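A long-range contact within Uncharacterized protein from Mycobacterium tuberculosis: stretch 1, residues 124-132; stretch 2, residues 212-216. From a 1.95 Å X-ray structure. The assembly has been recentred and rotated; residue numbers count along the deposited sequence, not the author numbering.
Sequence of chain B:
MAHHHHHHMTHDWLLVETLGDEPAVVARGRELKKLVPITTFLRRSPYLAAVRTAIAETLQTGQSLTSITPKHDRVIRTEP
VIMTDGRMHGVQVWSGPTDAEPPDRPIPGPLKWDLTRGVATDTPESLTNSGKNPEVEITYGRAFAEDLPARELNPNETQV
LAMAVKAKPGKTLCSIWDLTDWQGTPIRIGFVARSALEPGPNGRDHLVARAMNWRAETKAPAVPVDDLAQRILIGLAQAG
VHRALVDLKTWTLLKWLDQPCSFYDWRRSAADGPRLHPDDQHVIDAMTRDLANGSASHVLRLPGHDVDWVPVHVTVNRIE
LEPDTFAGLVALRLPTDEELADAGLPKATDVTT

Stretch 1 (124-132) PESLTNSGK
Stretch 2 212-216: MNWRA

Residues 124-129 form a helix that ends at Asn129. Ser130 is the first residue to leave helical phi/psi (-84/9), and Gly131 follows with positive phi (84/13). Residues 212-215 are extended, in a strand that begins earlier in the chain. The helix and strand axes approach to 7.5 Å, and their N-to-C directions differ by 45°. In register, Ser126 CA lies 6.1 Å from Asn213 CA, and Asn129 CA lies 5.0 Å from Arg215 CA.

Side chain to backbone hydrogen bonds use carbonyls in the last turn of the helix. Asn213 points toward the helix, with chi1 p (68°) and chi2 13°. Its ND2 donates to Ser126 O at 3.0 Å, almost linearly (173°). Ser126 O also accepts the helical bond from Ser130 N (3.2 Å). Arg215 starts sideways, but its end comes nearer; chi1 is t, chi2 and chi3 are p, and chi4 is 92°. Arg215 NE donates to Asn129 O at 2.7 Å, and Arg215 NH2 to Thr128 O at 2.8 Å. Both oxygens lie at the guanidinium edge, near its plane, where its N-H groups point. Thr128 O also accepts from Gly131 N (2.8 Å).

One hydrogen bond joins two side chains. Asn129, with chi1 m (-71°) and chi2 -13°, donates from ND2 to Asn213 OD1 at 2.9 Å. The Asn213 amide thus donates through one end and accepts through the other.

A water bridges the stretches. It donates to Asn129 OD1 and accepts from Arg215 N, each at 3.0 Å.

Packing adds a few close approaches. Asn129 ND2 lies 3.5 Å from Trp214 CA, although the Trp214 CA-to-CB bond points away from stretch 1. Gly131 CA lies 3.7 Å from Arg215 NH2. Ser126 CB lies 3.9 Å from Asn213 OD1. The contact buries 301 Å², both sides summed.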

# COMPACT_ATOMS: atom_id res chain seq x y z
N PRO B 124 -29.16 -6.49 -10.56
CA PRO B 124 -29.08 -5.31 -11.44
C PRO B 124 -28.59 -4.07 -10.69
O PRO B 124 -27.77 -3.30 -11.20
CB PRO B 124 -30.52 -5.14 -11.92
CG PRO B 124 -31.06 -6.54 -11.95
CD PRO B 124 -30.41 -7.25 -10.78
N GLU B 125 -29.10 -3.89 -9.48
CA GLU B 125 -28.71 -2.76 -8.64
C GLU B 125 -27.22 -2.81 -8.27
O GLU B 125 -26.51 -1.81 -8.41
CB GLU B 125 -29.58 -2.71 -7.39
CG GLU B 125 -31.06 -2.34 -7.64
CD GLU B 125 -31.89 -3.48 -8.21
OE1 GLU B 125 -31.44 -4.65 -8.16
OE2 GLU B 125 -33.00 -3.19 -8.72
N SER B 126 -26.74 -3.96 -7.82
CA SER B 126 -25.33 -4.04 -7.39
C SER B 126 -24.39 -3.88 -8.59
O SER B 126 -23.30 -3.31 -8.48
CB SER B 126 -25.06 -5.36 -6.66
OG SER B 126 -24.86 -6.46 -7.56
N LEU B 127 -24.83 -4.36 -9.75
CA LEU B 127 -24.06 -4.26 -10.98
C LEU B 127 -24.03 -2.82 -11.49
O LEU B 127 -22.97 -2.32 -11.88
CB LEU B 127 -24.64 -5.19 -12.04
CG LEU B 127 -24.35 -6.67 -11.80
CD1 LEU B 127 -25.09 -7.51 -12.83
CD2 LEU B 127 -22.86 -6.96 -11.86
N THR B 128 -25.18 -2.16 -11.47
CA THR B 128 -25.27 -0.77 -11.88
C THR B 128 -24.41 0.13 -11.00
O THR B 128 -23.64 0.96 -11.51
CB THR B 128 -26.71 -0.26 -11.85
OG1 THR B 128 -27.46 -0.93 -12.87
CG2 THR B 128 -26.75 1.25 -12.10
N ASN B 129 -24.53 -0.04 -9.69
CA ASN B 129 -23.73 0.71 -8.73
C ASN B 129 -22.23 0.56 -9.02
O ASN B 129 -21.48 1.53 -8.96
CB ASN B 129 -24.05 0.27 -7.30
CG ASN B 129 -25.43 0.74 -6.83
OD1 ASN B 129 -26.05 1.58 -7.48
ND2 ASN B 129 -25.91 0.21 -5.72
N SER B 130 -21.81 -0.65 -9.37
CA SER B 130 -20.40 -0.88 -9.62
C SER B 130 -20.03 -0.49 -11.06
O SER B 130 -18.93 -0.74 -11.52
CB SER B 130 -20.02 -2.34 -9.33
OG SER B 130 -20.66 -3.23 -10.21
N GLY B 131 -20.97 0.15 -11.75
CA GLY B 131 -20.69 0.77 -13.03
C GLY B 131 -20.74 -0.14 -14.23
O GLY B 131 -20.29 0.24 -15.32
N LYS B 132 -21.28 -1.34 -14.06
CA LYS B 132 -21.38 -2.28 -15.17
C LYS B 132 -22.72 -2.11 -15.90
O LYS B 132 -23.66 -1.52 -15.37
CB LYS B 132 -21.19 -3.70 -14.66
CG LYS B 132 -19.88 -3.85 -13.89
CD LYS B 132 -19.59 -5.29 -13.54
CE LYS B 132 -18.08 -5.56 -13.57
NZ LYS B 132 -17.50 -5.58 -12.21
N MSE B 212 -23.96 -5.20 0.66
CA MSE B 212 -24.68 -4.18 -0.08
C MSE B 212 -23.68 -3.17 -0.60
O MSE B 212 -22.78 -2.76 0.14
CB MSE B 212 -25.72 -3.47 0.79
CG MSE B 212 -26.80 -4.36 1.32
SE MSE B 212 -28.03 -3.29 2.38
CE MSE B 212 -26.92 -3.03 3.99
N ASN B 213 -23.80 -2.77 -1.86
CA ASN B 213 -23.04 -1.60 -2.29
C ASN B 213 -23.94 -0.41 -2.59
O ASN B 213 -25.18 -0.50 -2.50
CB ASN B 213 -22.13 -1.93 -3.50
CG ASN B 213 -22.91 -2.23 -4.78
OD1 ASN B 213 -24.11 -1.97 -4.88
ND2 ASN B 213 -22.20 -2.76 -5.77
N TRP B 214 -23.31 0.71 -2.90
CA TRP B 214 -24.00 1.91 -3.36
C TRP B 214 -22.97 2.78 -4.07
O TRP B 214 -21.77 2.69 -3.78
CB TRP B 214 -24.66 2.67 -2.20
CG TRP B 214 -23.69 3.21 -1.18
CD1 TRP B 214 -23.15 4.47 -1.15
CD2 TRP B 214 -23.18 2.53 -0.03
NE1 TRP B 214 -22.32 4.61 -0.06
CE2 TRP B 214 -22.32 3.43 0.64
CE3 TRP B 214 -23.36 1.25 0.49
CZ2 TRP B 214 -21.65 3.08 1.82
CZ3 TRP B 214 -22.69 0.90 1.66
CH2 TRP B 214 -21.84 1.82 2.30
N ARG B 215 -23.42 3.61 -5.01
CA ARG B 215 -22.51 4.52 -5.69
C ARG B 215 -22.17 5.66 -4.74
O ARG B 215 -23.08 6.30 -4.19
CB ARG B 215 -23.14 5.05 -6.99
CG ARG B 215 -22.23 5.96 -7.81
CD ARG B 215 -21.15 5.15 -8.54
NE ARG B 215 -21.76 4.19 -9.46
CZ ARG B 215 -22.02 4.46 -10.74
NH1 ARG B 215 -21.71 5.65 -11.24
NH2 ARG B 215 -22.57 3.54 -11.51
N ALA B 216 -20.88 5.89 -4.50
CA ALA B 216 -20.45 6.94 -3.57
C ALA B 216 -20.23 8.26 -4.30
O ALA B 216 -20.33 8.32 -5.53
CB ALA B 216 -19.18 6.51 -2.84
O HOH W 1 -26.34 3.82 -5.47